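YycN protein (Bacillus subtilis, PDB 1ON0) is of unproven function but, as a GNAT-family protein that forms a homodimer, probably transfers acetyl or other acyl groups from a coenzyme A thioester. Local coordinates at residues 115-119 / 120-124; 108-111 / 112-115. All blocks are in the same frame, centred on the assembly; numbering follows the deposited sequence.

Interaction 1: residues 115-119 / 120-124; sequences QAARS and MGIRK
Ala117 and Ile122 close the C-terminal end of helix 105-119 in a Schellman motif, with Gly121 as the residue of positive phi (101°) that reverses the chain. Two backbone bonds define the turn. Gly121 N reaches back to Arg118 O at 3.1 Å, nearly straight at 169°, while Ile122 N makes a weak six-to-one bond to Ala117 O. The apolar contact expected of this motif lies beside them: Ala117 CB presses on Ile122 CB at 3.4 Å, tighter than usual for two carbons. In Ile122, CG2 lies anti to the backbone N, with CG1 beside that N and CD1 extended, which wraps both branches round that one methyl, CD1 approaching to 3.6 Å from Ala117 CB. A serine in place of Ile122 would probably leave the Ala117 methyl without its apolar lid and open a gap against Ile78 of strand 72-79. Met120, a selenomethionine here, leads in another direction: its chain bends at chi3 (-79°) and packs on His61, Trp63 and Ile78 of the sheet. Its backbone is tied to the helix as well, Met120 N lying 2.9 Å from Ala117 O, above the carbonyl plane.

Interaction 2: residues 108-111 / 112-115; sequences QALA and ALDQ
Leu110 and Leu113 sit one turn apart on the inner side of helix 105-119, their CD1 methyls meeting at 4.3 Å. The helical backbone itself brings Leu113 CB to 3.2 Å from Leu110 O. Leu110 is modelled less comfortably, with a first torsion of -127° that falls away from the staggered positions; its branches pack on Phe94, Leu139 and Tyr140, while Leu113 touches Ile91 and Leu125. Asp114 turns back along the helix: with CG anti to the carbonyl carbon, beside the backbone N, the carboxylate carbon comes 3.6 Å from Leu110 O. Two waters link the same pair of groups. One joins Asp114 OD1 to Leu110 O, 2.9 Å from the latter; the other lies 2.9 Å from Asp114 OD2 and reaches Leu110 O weakly, and not all these bonds need exist at once. Leu110 O also accepts Asp114 N at 3.3 Å (164°), the regular helical bond, alongside the waters. On the outer side Gln115 CB passes 3.6 Å from Ala111 O. The leucines face the sheet, Ala111 and Gln115 lie on the exposed side, and the helix links the parallel strands 88-96 and 124-127 in a beta-alpha-beta crossover of the GNAT fold.

Overall arrangement
Interactions 1 and 2 are successive sections of helix 105-119, with centres about 10 Å apart and Gln115 common to both. Interaction 2 belongs to the middle of the helix, about 13 Å from the centre of the chain; interaction 1, about 17 Å out, ends it and turns the chain into strand 124-127. The helix packs on strand 88-96 through Leu110 and Leu113, and the turn after it on strand 72-79 through Met120 and Ile122. In GNAT enzymes the start of the corresponding helix, with the loop before it, typically receives the coenzyme A pyrophosphate; if that holds here, interaction 2 is nearer that site along the helix than interaction 1.

Interaction 1: residues 115-119 / 120-124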
# COMPACT_ATOMS: atom_id res chain seq x y z
N GLN B 115 -4.86 -3.86 19.42
CA GLN B 115 -4.32 -5.09 19.99
C GLN B 115 -3.60 -4.78 21.30
O GLN B 115 -3.79 -5.48 22.29
CB GLN B 115 -3.34 -5.74 19.02
CG GLN B 115 -2.74 -7.01 19.55
CD GLN B 115 -3.75 -8.15 19.58
OE1 GLN B 115 -3.49 -9.20 20.16
NE2 GLN B 115 -4.90 -7.94 18.94
N ALA B 116 -2.78 -3.74 21.28
CA ALA B 116 -2.03 -3.35 22.47
C ALA B 116 -2.95 -2.84 23.59
O ALA B 116 -2.82 -3.27 24.73
CB ALA B 116 -1.00 -2.29 22.10
N ALA B 117 -3.87 -1.94 23.27
CA ALA B 117 -4.78 -1.43 24.30
C ALA B 117 -5.48 -2.59 25.00
O ALA B 117 -5.46 -2.69 26.23
CB ALA B 117 -5.80 -0.47 23.71
N ARG B 118 -6.10 -3.47 24.22
CA ARG B 118 -6.78 -4.62 24.82
C ARG B 118 -5.88 -5.45 25.74
O ARG B 118 -6.29 -5.80 26.84
CB ARG B 118 -7.38 -5.52 23.74
CG ARG B 118 -8.55 -4.91 23.01
CD ARG B 118 -9.15 -5.93 22.08
NE ARG B 118 -9.81 -7.01 22.82
CZ ARG B 118 -11.08 -6.98 23.21
NH1 ARG B 118 -11.84 -5.93 22.92
NH2 ARG B 118 -11.59 -8.00 23.88
N SER B 119 -4.67 -5.75 25.31
CA SER B 119 -3.76 -6.54 26.11
C SER B 119 -3.47 -5.88 27.44
O SER B 119 -3.13 -6.55 28.40
CB SER B 119 -2.43 -6.76 25.39
OG SER B 119 -1.66 -5.56 25.38
N MSE B 120 -3.59 -4.56 27.50
CA MSE B 120 -3.31 -3.85 28.74
C MSE B 120 -4.53 -3.40 29.54
O MSE B 120 -4.40 -2.64 30.48
CB MSE B 120 -2.34 -2.68 28.46
CG MSE B 120 -2.69 -1.85 27.23
SE MSE B 120 -1.23 -0.79 26.50
CE MSE B 120 -1.26 0.70 27.74
N GLY B 121 -5.71 -3.88 29.17
CA GLY B 121 -6.91 -3.51 29.91
C GLY B 121 -7.78 -2.43 29.32
O GLY B 121 -8.96 -2.34 29.61
N ILE B 122 -7.20 -1.61 28.46
CA ILE B 122 -7.96 -0.53 27.84
C ILE B 122 -9.18 -1.07 27.10
O ILE B 122 -9.04 -1.99 26.30
CB ILE B 122 -7.08 0.22 26.82
CG1 ILE B 122 -5.82 0.72 27.51
CG2 ILE B 122 -7.86 1.35 26.20
CD1 ILE B 122 -4.90 1.45 26.58
N ARG B 123 -10.36 -0.52 27.37
CA ARG B 123 -11.58 -0.97 26.72
C ARG B 123 -12.11 0.02 25.69
O ARG B 123 -13.02 -0.31 24.92
CB ARG B 123 -12.69 -1.23 27.74
CG ARG B 123 -12.59 -2.55 28.51
CD ARG B 123 -13.99 -3.18 28.64
NE ARG B 123 -14.98 -2.22 29.13
CZ ARG B 123 -16.30 -2.33 28.92
NH1 ARG B 123 -16.79 -3.34 28.21
NH2 ARG B 123 -17.13 -1.41 29.41
N LYS B 124 -11.57 1.23 25.68
CA LYS B 124 -12.04 2.25 24.74
C LYS B 124 -10.92 3.24 24.39
O LYS B 124 -10.04 3.51 25.21
CB LYS B 124 -13.23 2.99 25.36
CG LYS B 124 -13.90 4.02 24.46
CD LYS B 124 -15.08 4.67 25.18
CE LYS B 124 -15.74 5.74 24.32
NZ LYS B 124 -17.00 6.26 24.92

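Interaction 2: residues 108-111 / 112-115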
# COMPACT_ATOMS: atom_id res chain seq x y z
N GLN B 108 -2.61 -0.28 9.48
CA GLN B 108 -2.07 -1.44 10.19
C GLN B 108 -1.54 -1.02 11.56
O GLN B 108 -1.60 -1.78 12.52
CB GLN B 108 -0.95 -2.12 9.40
CG GLN B 108 -1.45 -2.96 8.23
CD GLN B 108 -0.32 -3.56 7.41
OE1 GLN B 108 -0.55 -4.43 6.56
NE2 GLN B 108 0.91 -3.10 7.66
N ALA B 109 -1.01 0.20 11.64
CA ALA B 109 -0.48 0.72 12.90
C ALA B 109 -1.62 0.94 13.87
O ALA B 109 -1.45 0.87 15.08
CB ALA B 109 0.26 2.02 12.65
N LEU B 110 -2.80 1.21 13.32
CA LEU B 110 -3.96 1.45 14.15
C LEU B 110 -4.51 0.14 14.66
O LEU B 110 -5.16 0.11 15.71
CB LEU B 110 -5.02 2.24 13.38
CG LEU B 110 -5.51 3.51 14.06
CD1 LEU B 110 -4.36 4.35 14.58
CD2 LEU B 110 -6.34 4.29 13.07
N ALA B 111 -4.27 -0.94 13.93
CA ALA B 111 -4.72 -2.25 14.40
C ALA B 111 -3.76 -2.78 15.47
O ALA B 111 -4.15 -3.58 16.30
CB ALA B 111 -4.82 -3.23 13.23
N ALA B 112 -2.51 -2.35 15.46
CA ALA B 112 -1.59 -2.81 16.48
C ALA B 112 -1.93 -2.01 17.74
O ALA B 112 -1.66 -2.45 18.86
CB ALA B 112 -0.15 -2.59 16.09
N LEU B 113 -2.54 -0.84 17.55
CA LEU B 113 -2.94 0.00 18.68
C LEU B 113 -4.02 -0.74 19.45
O LEU B 113 -3.90 -0.95 20.65
CB LEU B 113 -3.51 1.34 18.20
CG LEU B 113 -3.62 2.51 19.20
CD1 LEU B 113 -4.75 3.39 18.72
CD2 LEU B 113 -3.90 2.05 20.63
N ASP B 114 -5.08 -1.14 18.74
CA ASP B 114 -6.18 -1.86 19.38
C ASP B 114 -5.70 -3.10 20.10
O ASP B 114 -6.10 -3.37 21.23
CB ASP B 114 -7.23 -2.29 18.37
CG ASP B 114 -7.89 -1.13 17.71
OD1 ASP B 114 -7.70 0.01 18.19
OD2 ASP B 114 -8.62 -1.35 16.72
N GLN B 115 -4.86 -3.86 19.42
CA GLN B 115 -4.32 -5.09 19.99
C GLN B 115 -3.60 -4.78 21.30
O GLN B 115 -3.79 -5.48 22.29
CB GLN B 115 -3.34 -5.74 19.02
CG GLN B 115 -2.74 -7.01 19.55
CD GLN B 115 -3.75 -8.15 19.58
OE1 GLN B 115 -3.49 -9.20 20.16
NE2 GLN B 115 -4.90 -7.94 18.94
O HOH W 1 -7.94 -0.86 13.98
O HOH W 2 -6.99 2.04 16.84